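Local atomic coordinates of flagellar hook-associated protein (Burkholderia pseudomallei, PDB entry 4UT1), a protein that probably serves as a structural junction piece of the bacterial flagellum, linking the hook to the filament. Residues Q160-V165 / T299-Q304; L307-V312 / P366-Y371; S316-Q321 / G334-V339; A354-S359 / L408-S413. All coordinates share one frame; numbering follows the deposited sequence.

Contact 1 (Q160-V165 / T299-Q304); sequences QLRQSV and TLDPAQ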
loop_
_atom_site.group_PDB
_atom_site.type_symbol
_atom_site.label_atom_id
_atom_site.label_comp_id
_atom_site.label_asym_id
_atom_site.label_seq_id
_atom_site.Cartn_x
_atom_site.Cartn_y
_atom_site.Cartn_z
ATOM N N GLN A 160 -2.558 -14.078 9.130
ATOM C CA GLN A 160 -3.248 -15.166 9.800
ATOM C C GLN A 160 -4.569 -15.485 9.098
ATOM O O GLN A 160 -4.890 -16.653 8.848
ATOM C CB GLN A 160 -3.458 -14.825 11.281
ATOM C CG GLN A 160 -2.160 -14.920 12.095
ATOM C CD GLN A 160 -2.275 -14.294 13.496
ATOM O OE1 GLN A 160 -3.347 -13.855 13.904
ATOM N NE2 GLN A 160 -1.157 -14.244 14.219
ATOM N N LEU A 161 -5.321 -14.443 8.776
ATOM C CA LEU A 161 -6.520 -14.577 7.965
ATOM C C LEU A 161 -6.200 -15.186 6.599
ATOM O O LEU A 161 -6.942 -16.047 6.100
ATOM C CB LEU A 161 -7.199 -13.218 7.789
ATOM C CG LEU A 161 -7.988 -12.729 9.005
ATOM C CD1 LEU A 161 -8.566 -11.356 8.734
ATOM C CD2 LEU A 161 -9.088 -13.723 9.341
ATOM N N ARG A 162 -5.093 -14.751 6.004
ATOM C CA ARG A 162 -4.700 -15.262 4.690
ATOM C C ARG A 162 -4.393 -16.753 4.777
ATOM O O ARG A 162 -4.763 -17.536 3.879
ATOM C CB ARG A 162 -3.502 -14.493 4.126
ATOM C CG ARG A 162 -3.170 -14.890 2.679
ATOM C CD ARG A 162 -2.196 -13.917 2.024
ATOM N NE ARG A 162 -2.767 -12.582 1.906
ATOM C CZ ARG A 162 -2.414 -11.544 2.659
ATOM N NH1 ARG A 162 -1.470 -11.671 3.588
ATOM N NH2 ARG A 162 -3.003 -10.372 2.470
ATOM N N GLN A 163 -3.755 -17.164 5.869
ATOM C CA GLN A 163 -3.463 -18.586 6.037
ATOM C C GLN A 163 -4.721 -19.377 6.399
ATOM O O GLN A 163 -4.869 -20.528 5.982
ATOM C CB GLN A 163 -2.376 -18.799 7.085
ATOM C CG GLN A 163 -2.148 -20.260 7.432
ATOM C CD GLN A 163 -1.828 -21.107 6.223
ATOM O OE1 GLN A 163 -1.309 -20.608 5.216
ATOM N NE2 GLN A 163 -2.133 -22.402 6.311
ATOM N N SER A 164 -5.614 -18.768 7.180
ATOM C CA SER A 164 -6.913 -19.370 7.461
ATOM C C SER A 164 -7.646 -19.661 6.154
ATOM O O SER A 164 -8.214 -20.743 5.977
ATOM C CB SER A 164 -7.750 -18.463 8.369
ATOM O OG SER A 164 -8.991 -19.071 8.676
ATOM N N VAL A 165 -7.600 -18.727 5.209
ATOM C CA VAL A 165 -8.187 -18.986 3.897
ATOM C C VAL A 165 -7.508 -20.193 3.216
ATOM O O VAL A 165 -8.189 -21.088 2.699
ATOM C CB VAL A 165 -8.108 -17.732 2.995
ATOM C CG1 VAL A 165 -8.450 -18.095 1.542
ATOM C CG2 VAL A 165 -9.058 -16.667 3.534
ATOM N N THR A 299 -11.377 -8.193 -0.715
ATOM C CA THR A 299 -11.391 -7.532 0.587
ATOM C C THR A 299 -10.045 -7.638 1.295
ATOM O O THR A 299 -9.434 -6.622 1.631
ATOM C CB THR A 299 -12.507 -8.113 1.508
ATOM O OG1 THR A 299 -13.795 -7.728 1.008
ATOM C CG2 THR A 299 -12.360 -7.613 2.941
ATOM N N LEU A 300 -9.587 -8.865 1.526
ATOM C CA LEU A 300 -8.389 -9.097 2.340
ATOM C C LEU A 300 -7.105 -8.487 1.762
ATOM O O LEU A 300 -6.436 -7.679 2.417
ATOM C CB LEU A 300 -8.181 -10.599 2.541
ATOM C CG LEU A 300 -7.080 -10.986 3.530
ATOM C CD1 LEU A 300 -7.529 -10.672 4.945
ATOM C CD2 LEU A 300 -6.717 -12.464 3.395
ATOM N N ASP A 301 -6.760 -8.876 0.538
ATOM C CA ASP A 301 -5.517 -8.428 -0.055
ATOM C C ASP A 301 -5.556 -6.920 -0.331
ATOM O O ASP A 301 -4.568 -6.239 -0.100
ATOM C CB ASP A 301 -5.199 -9.231 -1.333
ATOM C CG ASP A 301 -4.808 -10.681 -1.025
ATOM O OD1 ASP A 301 -4.621 -11.007 0.168
ATOM O OD2 ASP A 301 -4.692 -11.505 -1.968
ATOM N N PRO A 302 -6.701 -6.383 -0.803
ATOM C CA PRO A 302 -6.707 -4.922 -0.937
ATOM C C PRO A 302 -6.547 -4.225 0.399
ATOM O O PRO A 302 -5.840 -3.212 0.479
ATOM C CB PRO A 302 -8.085 -4.628 -1.547
ATOM C CG PRO A 302 -8.388 -5.874 -2.334
ATOM C CD PRO A 302 -7.864 -6.992 -1.465
ATOM N N ALA A 303 -7.175 -4.760 1.437
ATOM C CA ALA A 303 -7.125 -4.106 2.734
ATOM C C ALA A 303 -5.693 -4.062 3.236
ATOM O O ALA A 303 -5.262 -3.046 3.763
ATOM C CB ALA A 303 -8.020 -4.806 3.750
ATOM N N GLN A 304 -4.950 -5.153 3.084
ATOM C CA GLN A 304 -3.584 -5.121 3.587
ATOM C C GLN A 304 -2.705 -4.194 2.747
ATOM O O GLN A 304 -1.815 -3.534 3.278
ATOM C CB GLN A 304 -2.961 -6.512 3.645
ATOM C CG GLN A 304 -1.641 -6.462 4.415
ATOM C CD GLN A 304 -1.050 -7.808 4.677
ATOM O OE1 GLN A 304 -1.607 -8.846 4.280
ATOM N NE2 GLN A 304 0.096 -7.816 5.345
#
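Arg-162 reaches across from helix 134-193 to grip Asp-301 and Gln-304 of helix 287-322, while Leu-161 and Leu-300 pack beside it. The two helices run nearly antiparallel in the long helical domain of FlgK, their local axes crossing at -159° and 10.8 Å apart at closest.

The apolar part is small and buried. Leu-300 points at the other helix and splits its two methyl groups: CD1 rests on Leu-161 CB at 3.8 Å, and CD2 lies 3.7 Å from Arg-162 CA, against the helix backbone itself.

The polar part belongs to a single guanidinium. The Arg-162 chain leaves with CG anti to the backbone N and then bends at chi3 (-63°), which carries the flat group over to the other helix. Its NE and NH2 form a side-on salt bridge with Asp-301, both ending on OD1, at 3.0 Å from NE and 2.9 Å from NH2. Glu-259 gives NE a second anionic partner, and its carboxylate also comes close to that of Asp-301, so the arginine's charge probably eases the crowding of two acids.

The end of the guanidinium binds Gln-304, whose amide lies nearly coplanar with it, the two planes 19° apart. There one oxygen takes both donors: Gln-304 OE1 stands 2.9 Å from Arg-162 NH1 and 2.7 Å from Arg-162 NH2.

Contact 2 (L307-V312 / P366-Y371); sequences LGALAV and PTTSDY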
loop_
_atom_site.group_PDB
_atom_site.type_symbol
_atom_site.label_atom_id
_atom_site.label_comp_id
_atom_site.label_asym_id
_atom_site.label_seq_id
_atom_site.Cartn_x
_atom_site.Cartn_y
_atom_site.Cartn_z
ATOM N N LEU A 307 -3.518 -0.649 4.028
ATOM C CA LEU A 307 -2.985 -0.347 5.342
ATOM C C LEU A 307 -1.463 -0.316 5.266
ATOM O O LEU A 307 -0.829 0.500 5.903
ATOM C CB LEU A 307 -3.454 -1.361 6.383
ATOM C CG LEU A 307 -2.954 -1.095 7.805
ATOM C CD1 LEU A 307 -3.417 0.272 8.318
ATOM C CD2 LEU A 307 -3.403 -2.202 8.742
ATOM N N GLY A 308 -0.883 -1.199 4.462
ATOM C CA GLY A 308 0.551 -1.168 4.230
ATOM C C GLY A 308 1.000 0.144 3.617
ATOM O O GLY A 308 2.076 0.679 3.939
ATOM N N ALA A 309 0.162 0.680 2.737
ATOM C CA ALA A 309 0.474 1.948 2.081
ATOM C C ALA A 309 0.545 3.085 3.095
ATOM O O ALA A 309 1.394 3.967 2.972
ATOM C CB ALA A 309 -0.563 2.264 0.991
ATOM N N LEU A 310 -0.333 3.061 4.100
ATOM C CA LEU A 310 -0.274 4.073 5.155
ATOM C C LEU A 310 1.050 4.016 5.917
ATOM O O LEU A 310 1.668 5.053 6.176
ATOM C CB LEU A 310 -1.436 3.919 6.134
ATOM C CG LEU A 310 -2.840 4.033 5.541
ATOM C CD1 LEU A 310 -3.865 4.112 6.670
ATOM C CD2 LEU A 310 -2.948 5.229 4.592
ATOM N N ALA A 311 1.471 2.806 6.288
ATOM C CA ALA A 311 2.752 2.606 6.969
ATOM C C ALA A 311 3.921 3.188 6.162
ATOM O O ALA A 311 4.785 3.886 6.714
ATOM C CB ALA A 311 2.983 1.116 7.246
ATOM N N VAL A 312 3.942 2.906 4.863
ATOM C CA VAL A 312 5.012 3.374 4.007
ATOM C C VAL A 312 4.990 4.896 3.933
ATOM O O VAL A 312 6.008 5.533 4.095
ATOM C CB VAL A 312 4.925 2.790 2.586
ATOM C CG1 VAL A 312 5.909 3.505 1.654
ATOM C CG2 VAL A 312 5.196 1.293 2.600
ATOM N N PRO A 366 2.917 6.303 -1.886
ATOM C CA PRO A 366 3.027 4.936 -2.397
ATOM C C PRO A 366 1.762 4.496 -3.116
ATOM O O PRO A 366 0.717 5.142 -3.012
ATOM C CB PRO A 366 3.243 4.109 -1.121
ATOM C CG PRO A 366 2.524 4.877 -0.085
ATOM C CD PRO A 366 2.677 6.336 -0.433
ATOM N N THR A 367 1.867 3.394 -3.846
ATOM C CA THR A 367 0.707 2.741 -4.420
ATOM C C THR A 367 -0.104 2.105 -3.304
ATOM O O THR A 367 0.401 1.953 -2.190
ATOM C CB THR A 367 1.119 1.665 -5.430
ATOM O OG1 THR A 367 2.080 0.800 -4.815
ATOM C CG2 THR A 367 1.756 2.327 -6.655
ATOM N N THR A 368 -1.347 1.730 -3.608
ATOM C CA THR A 368 -2.249 1.180 -2.597
ATOM C C THR A 368 -2.859 -0.166 -2.977
ATOM O O THR A 368 -3.700 -0.687 -2.230
ATOM C CB THR A 368 -3.413 2.132 -2.302
ATOM O OG1 THR A 368 -4.124 2.405 -3.514
ATOM C CG2 THR A 368 -2.898 3.449 -1.706
ATOM N N SER A 369 -2.469 -0.709 -4.131
ATOM C CA SER A 369 -2.986 -2.015 -4.587
ATOM C C SER A 369 -1.890 -3.062 -4.822
ATOM O O SER A 369 -0.741 -2.886 -4.406
ATOM C CB SER A 369 -3.809 -1.846 -5.880
ATOM O OG SER A 369 -4.547 -3.045 -6.155
ATOM N N ASP A 370 -2.265 -4.173 -5.467
ATOM C CA ASP A 370 -1.329 -5.234 -5.853
ATOM C C ASP A 370 -1.293 -5.290 -7.372
ATOM O O ASP A 370 -2.317 -5.063 -8.020
ATOM C CB ASP A 370 -1.735 -6.633 -5.355
ATOM C CG ASP A 370 -1.815 -6.758 -3.837
ATOM O OD1 ASP A 370 -1.094 -6.047 -3.106
ATOM O OD2 ASP A 370 -2.609 -7.624 -3.385
ATOM N N TYR A 371 -0.148 -5.643 -7.939
ATOM C CA TYR A 371 -0.011 -5.584 -9.398
ATOM C C TYR A 371 0.656 -6.798 -10.010
ATOM O O TYR A 371 1.336 -7.567 -9.337
ATOM C CB TYR A 371 0.769 -4.321 -9.807
ATOM C CG TYR A 371 0.250 -3.107 -9.097
ATOM C CD1 TYR A 371 -0.831 -2.388 -9.595
ATOM C CD2 TYR A 371 0.795 -2.716 -7.880
ATOM C CE1 TYR A 371 -1.341 -1.294 -8.902
ATOM C CE2 TYR A 371 0.296 -1.626 -7.185
ATOM C CZ TYR A 371 -0.772 -0.921 -7.695
ATOM O OH TYR A 371 -1.258 0.158 -6.986
#
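The puckered ring of Pro-366 turns its CB-CG edge to the helix, where Ala-309 and Val-312 receive it. Ala-309 O lies off that edge, 3.4 Å from Pro-366 CG, a van der Waals approach to a helix carbonyl. Val-312 CG1 and Ala-309 CB come in obliquely from opposite sides of the ring, the valine methyl touching Pro-366 CB at 3.9 Å. The valine and the ring lie alongside each other, pointing opposite ways. Val-312 holds CG1 anti to its backbone N (chi1 170°), and this is the branch that meets the ring.

The flat group here is the Thr-367 peptide, met at its oxygen end: Thr-367 O comes within 3.3 Å of Ala-309 CB. Beside it, the methyl CG2 of Thr-368 reaches the same Ala-309 CB at 3.8 Å. Ala-309 is thus the point where the loop runs closest to the helix, with CA atoms of Ala-309 and Thr-368 5.5 Å apart.

The loop is steadied from its own side. The Tyr-371 hydroxyl OH accepts from Ser-369 N at 3.2 Å, and Asp-370 makes a salt bridge with Arg-428. Phe-360 touches Val-312, Pro-366 and Thr-367, so both segments share it as a neighbour.

Taken as a whole, this is van der Waals packing, without a hydrogen bond between the segments, at a domain joint: the connection between strands 356-360 and 371-375 of the D2-like domain is laid on a long helix of the helical domain.

Contact 3 (S316-Q321 / G334-V339); sequences SQVNAQ and GSLFAV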
loop_
_atom_site.group_PDB
_atom_site.type_symbol
_atom_site.label_atom_id
_atom_site.label_comp_id
_atom_site.label_asym_id
_atom_site.label_seq_id
_atom_site.Cartn_x
_atom_site.Cartn_y
_atom_site.Cartn_z
ATOM N N SER A 316 7.961 7.242 5.363
ATOM C CA SER A 316 8.671 8.038 4.381
ATOM C C SER A 316 8.602 9.527 4.726
ATOM O O SER A 316 9.604 10.228 4.668
ATOM C CB SER A 316 8.107 7.795 2.981
ATOM O OG SER A 316 8.416 6.482 2.537
ATOM N N GLN A 317 7.412 9.998 5.066
ATOM C CA GLN A 317 7.235 11.404 5.439
ATOM C C GLN A 317 8.009 11.804 6.682
ATOM O O GLN A 317 8.589 12.889 6.738
ATOM C CB GLN A 317 5.767 11.721 5.674
ATOM C CG GLN A 317 4.948 11.821 4.427
ATOM C CD GLN A 317 3.525 12.199 4.743
ATOM O OE1 GLN A 317 3.224 13.368 4.962
ATOM N NE2 GLN A 317 2.645 11.208 4.807
ATOM N N VAL A 318 7.989 10.953 7.691
ATOM C CA VAL A 318 8.639 11.271 8.946
ATOM C C VAL A 318 10.147 11.255 8.728
ATOM O O VAL A 318 10.856 12.177 9.136
ATOM C CB VAL A 318 8.209 10.284 10.071
ATOM C CG1 VAL A 318 9.157 10.351 11.259
ATOM C CG2 VAL A 318 6.780 10.588 10.495
ATOM N N ASN A 319 10.623 10.237 8.019
ATOM C CA ASN A 319 12.042 10.120 7.714
ATOM C C ASN A 319 12.539 11.328 6.928
ATOM O O ASN A 319 13.610 11.852 7.216
ATOM C CB ASN A 319 12.338 8.835 6.925
ATOM C CG ASN A 319 12.223 7.592 7.786
ATOM O OD1 ASN A 319 12.192 7.686 9.003
ATOM N ND2 ASN A 319 12.156 6.418 7.151
ATOM N N ALA A 320 11.750 11.772 5.955
ATOM C CA ALA A 320 12.166 12.875 5.087
ATOM C C ALA A 320 12.236 14.177 5.869
ATOM O O ALA A 320 13.156 14.992 5.663
ATOM C CB ALA A 320 11.204 13.027 3.898
ATOM N N GLN A 321 11.264 14.379 6.755
ATOM C CA GLN A 321 11.224 15.601 7.559
ATOM C C GLN A 321 12.295 15.583 8.651
ATOM O O GLN A 321 12.876 16.614 8.959
ATOM C CB GLN A 321 9.838 15.811 8.187
ATOM C CG GLN A 321 9.607 17.219 8.758
ATOM C CD GLN A 321 9.769 18.321 7.703
ATOM O OE1 GLN A 321 9.178 18.254 6.630
ATOM N NE2 GLN A 321 10.576 19.336 8.014
ATOM N N GLY A 334 18.467 11.517 11.097
ATOM C CA GLY A 334 18.412 10.312 10.286
ATOM C C GLY A 334 17.013 9.731 10.273
ATOM O O GLY A 334 16.053 10.371 10.696
ATOM N N SER A 335 16.880 8.500 9.798
ATOM C CA SER A 335 15.566 7.868 9.794
ATOM C C SER A 335 15.068 7.604 11.212
ATOM O O SER A 335 15.853 7.290 12.094
ATOM C CB SER A 335 15.615 6.565 8.996
ATOM O OG SER A 335 15.778 6.879 7.627
ATOM N N LEU A 336 13.762 7.745 11.414
ATOM C CA LEU A 336 13.109 7.330 12.664
ATOM C C LEU A 336 12.348 6.008 12.481
ATOM O O LEU A 336 12.072 5.309 13.446
ATOM C CB LEU A 336 12.157 8.423 13.163
ATOM C CG LEU A 336 12.844 9.747 13.507
ATOM C CD1 LEU A 336 11.831 10.751 14.019
ATOM C CD2 LEU A 336 13.946 9.530 14.540
ATOM N N PHE A 337 12.019 5.668 11.236
ATOM C CA PHE A 337 11.286 4.438 10.942
ATOM C C PHE A 337 11.865 3.702 9.738
ATOM O O PHE A 337 12.518 4.298 8.892
ATOM C CB PHE A 337 9.805 4.750 10.702
ATOM C CG PHE A 337 9.117 5.305 11.902
ATOM C CD1 PHE A 337 8.603 4.461 12.861
ATOM C CD2 PHE A 337 9.037 6.683 12.107
ATOM C CE1 PHE A 337 8.000 4.963 13.995
ATOM C CE2 PHE A 337 8.417 7.190 13.236
ATOM C CZ PHE A 337 7.892 6.323 14.180
ATOM N N ALA A 338 11.620 2.392 9.676
ATOM C CA ALA A 338 12.055 1.585 8.552
ATOM C C ALA A 338 10.974 0.575 8.164
ATOM O O ALA A 338 10.178 0.154 8.999
ATOM C CB ALA A 338 13.370 0.872 8.885
ATOM N N VAL A 339 10.937 0.217 6.886
ATOM C CA VAL A 339 10.044 -0.823 6.392
ATOM C C VAL A 339 10.782 -1.691 5.368
ATOM O O VAL A 339 11.764 -1.247 4.764
ATOM C CB VAL A 339 8.776 -0.236 5.730
ATOM C CG1 VAL A 339 8.048 0.682 6.686
ATOM C CG2 VAL A 339 9.152 0.506 4.456
HETATM O O HOH W 1 15.855 10.002 6.688
#
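Asn-319 puts its amide against the backbone of Leu-336 and Phe-337 and uses both ends of it. Asn-319 OD1 accepts two N-H groups: Phe-337 N at 3.0 Å, lying in the carbonyl plane on a lone pair, and Leu-336 N at 2.9 Å, tilted 35° out of that plane. Asn-319 ND2 donates to Phe-337 O over 2.8 Å, in a fairly straight bond (158°) close to the amide's own plane but above that of the peptide it binds. With CG beside the backbone N (chi1 -72°), the amide swings off the helix to the chain that comes back alongside.

Because it binds both N and O of Phe-337, the side chain does for this residue what a neighbouring strand would do. The residue heads the short strand 337-338, which pairs with strand 435-436 through backbone bonds from Leu-336 and Ala-338, so the asparagine ties a small two-stranded antiparallel sheet to the end of helix 287-322.

Apolar contact comes from the next residue back. Val-318 CG1 approaches the edge of the Phe-337 ring, near its plane, at 3.8 Å from CD2, and meets Leu-336 CD1 at 3.9 Å. The ring also packs edge-to-face with Phe-314 and Tyr-120.

A water bridges the more open side: it donates to Asn-319 O at 3.0 Å and lies 3.3 Å from Ser-335 OG.

Contact 4 (A354-S359 / L408-S413); sequences ATLSVS and LKLSLS. With EDO (1,2-ethanediol), chain T.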
loop_
_atom_site.group_PDB
_atom_site.type_symbol
_atom_site.label_atom_id
_atom_site.label_comp_id
_atom_site.label_asym_id
_atom_site.label_seq_id
_atom_site.Cartn_x
_atom_site.Cartn_y
_atom_site.Cartn_z
ATOM N N ALA A 354 14.478 -13.502 -16.348
ATOM C CA ALA A 354 14.671 -12.150 -15.838
ATOM C C ALA A 354 14.195 -12.044 -14.387
ATOM O O ALA A 354 13.341 -12.815 -13.952
ATOM C CB ALA A 354 13.949 -11.140 -16.711
ATOM N N THR A 355 14.781 -11.091 -13.663
ATOM C CA THR A 355 14.412 -10.768 -12.291
ATOM C C THR A 355 13.945 -9.317 -12.218
ATOM O O THR A 355 14.449 -8.452 -12.932
ATOM C CB THR A 355 15.590 -10.965 -11.309
ATOM O OG1 THR A 355 16.698 -10.163 -11.727
ATOM C CG2 THR A 355 16.020 -12.412 -11.265
ATOM N N LEU A 356 12.980 -9.050 -11.350
ATOM C CA LEU A 356 12.427 -7.710 -11.241
ATOM C C LEU A 356 12.604 -7.157 -9.836
ATOM O O LEU A 356 12.413 -7.864 -8.855
ATOM C CB LEU A 356 10.947 -7.718 -11.615
ATOM C CG LEU A 356 10.159 -6.422 -11.446
ATOM C CD1 LEU A 356 10.617 -5.337 -12.452
ATOM C CD2 LEU A 356 8.680 -6.714 -11.612
ATOM N N SER A 357 12.989 -5.890 -9.755
ATOM C CA SER A 357 13.018 -5.182 -8.485
ATOM C C SER A 357 12.190 -3.916 -8.658
ATOM O O SER A 357 12.102 -3.374 -9.765
ATOM C CB SER A 357 14.451 -4.866 -8.057
ATOM O OG SER A 357 15.103 -4.047 -9.009
ATOM N N VAL A 358 11.566 -3.457 -7.576
ATOM C CA VAL A 358 10.617 -2.352 -7.652
ATOM C C VAL A 358 10.865 -1.359 -6.520
ATOM O O VAL A 358 11.182 -1.761 -5.409
ATOM C CB VAL A 358 9.155 -2.865 -7.581
ATOM C CG1 VAL A 358 8.168 -1.725 -7.700
ATOM C CG2 VAL A 358 8.893 -3.913 -8.674
ATOM N N SER A 359 10.739 -0.070 -6.810
ATOM C CA SER A 359 10.762 0.939 -5.753
ATOM C C SER A 359 9.695 1.990 -6.015
ATOM O O SER A 359 9.037 1.972 -7.059
ATOM C CB SER A 359 12.143 1.584 -5.641
ATOM O OG SER A 359 12.483 2.268 -6.830
ATOM N N LEU A 408 5.436 3.543 -9.624
ATOM C CA LEU A 408 6.480 2.555 -9.379
ATOM C C LEU A 408 7.645 2.656 -10.348
ATOM O O LEU A 408 7.451 2.853 -11.547
ATOM C CB LEU A 408 5.907 1.143 -9.476
ATOM C CG LEU A 408 4.777 0.803 -8.517
ATOM C CD1 LEU A 408 4.264 -0.602 -8.826
ATOM C CD2 LEU A 408 5.289 0.917 -7.075
ATOM N N LYS A 409 8.851 2.473 -9.823
ATOM C CA LYS A 409 10.038 2.318 -10.648
ATOM C C LYS A 409 10.321 0.829 -10.775
ATOM O O LYS A 409 10.543 0.142 -9.778
ATOM C CB LYS A 409 11.237 3.057 -10.050
ATOM C CG LYS A 409 11.076 4.585 -10.021
ATOM C CD LYS A 409 12.268 5.272 -9.349
ATOM C CE LYS A 409 12.060 6.782 -9.224
ATOM N NZ LYS A 409 13.032 7.399 -8.271
ATOM N N LEU A 410 10.304 0.334 -12.007
ATOM C CA LEU A 410 10.438 -1.098 -12.240
ATOM C C LEU A 410 11.721 -1.385 -13.006
ATOM O O LEU A 410 11.946 -0.848 -14.097
ATOM C CB LEU A 410 9.216 -1.628 -12.991
ATOM C CG LEU A 410 7.872 -1.423 -12.287
ATOM C CD1 LEU A 410 6.936 -0.568 -13.123
ATOM C CD2 LEU A 410 7.234 -2.773 -11.965
ATOM N N SER A 411 12.570 -2.219 -12.417
ATOM C CA SER A 411 13.854 -2.534 -13.018
ATOM C C SER A 411 14.065 -4.032 -13.205
ATOM O O SER A 411 13.981 -4.808 -12.257
ATOM C CB SER A 411 14.972 -1.937 -12.169
ATOM O OG SER A 411 14.881 -0.532 -12.239
ATOM N N LEU A 412 14.346 -4.425 -14.443
ATOM C CA LEU A 412 14.551 -5.824 -14.789
ATOM C C LEU A 412 16.009 -6.100 -15.122
ATOM O O LEU A 412 16.697 -5.240 -15.651
ATOM C CB LEU A 412 13.661 -6.209 -15.965
ATOM C CG LEU A 412 12.163 -6.149 -15.659
ATOM C CD1 LEU A 412 11.445 -5.340 -16.718
ATOM C CD2 LEU A 412 11.578 -7.558 -15.556
ATOM N N SER A 413 16.480 -7.299 -14.804
ATOM C CA SER A 413 17.871 -7.661 -15.070
ATOM C C SER A 413 18.100 -7.948 -16.559
ATOM O O SER A 413 19.228 -7.932 -17.046
ATOM C CB SER A 413 18.270 -8.872 -14.237
ATOM O OG SER A 413 17.520 -10.004 -14.624
HETATM C C1 EDO T . 14.910 -1.077 -8.366
HETATM O O1 EDO T . 14.470 -0.730 -7.053
HETATM C C2 EDO T . 14.672 0.122 -9.275
HETATM O O2 EDO T . 13.267 0.256 -9.503
#
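Leu-356 packs across the strand pair onto Leu-412, Ser-411 and Leu-410. Leu-356 CB lies 4.0 Å from Leu-412 CD2. CG stands anti to the backbone N (chi1 175°), which tips the branch over the opposite strand. At the tip, Leu-356 CD1 then meets Leu-412 CG at 3.7 Å, touches Leu-410 CB at 4.0 Å, and comes within 3.4 Å of Ser-411 O.

On the same face, Val-358 continues the apolar strip. It lies side by side with Leu-410, CG2 to CD2 at 3.9 Å, while CG1 reaches Leu-408 CD2. This face turns to the neighbouring sheet, where Leu-356 rests on Phe-422 and Val-344, and Val-358 on Val-424.

The backbones run antiparallel. Ser-357 with Ser-411 and Ser-359 with Lys-409 are hydrogen-bonded pairs, each closed by two N-H to O bonds; Leu-356 with Leu-412 and Val-358 with Leu-410 are the non-hydrogen-bonded pairs between and beyond them. Past the regular strand, Ser-413 N still binds Thr-355 O, and the hydroxyls Thr-355 OG1 and Ser-413 OG share a hydrogen bond of 3.0 Å.

The face bearing Ser-357, Ser-359, Ser-411 and Lys-409 is polar. An ethanediol, probably from the crystallisation liquor, lies over it, with a weak hydrogen bond of 3.4 Å between its O2 and Ser-359 OG.

One apolar face packed on a second sheet and one polar face on the other side fit a layered beta domain: this pair belongs to the smaller sheet, 356-360, 408-412 and 402-405, of the D2-like domain.

In the fold
From the N terminus, contact 1 closes first, returning the chain from helix 134-193 through the six-stranded sheet (220-278) to helix 287-322. That same helix then opens contact 2 and contact 3. Contact 3 closes soonest, on the segment that carries strand 337-338, and is nested within the long loop of contact 2. Contact 4 crosses contact 2: its segment 354-359 comes before 366-371 and its partner 408-413 after. Contacts 1 and 2 meet at Asp-301 CB and Asp-370 OD2, 3.7 Å apart, and contacts 2 and 4 where Thr-367 CG2 packs on Leu-408 CD2. Contact 2 thus joins the long helix to the loop between two strands of the D2-like domain.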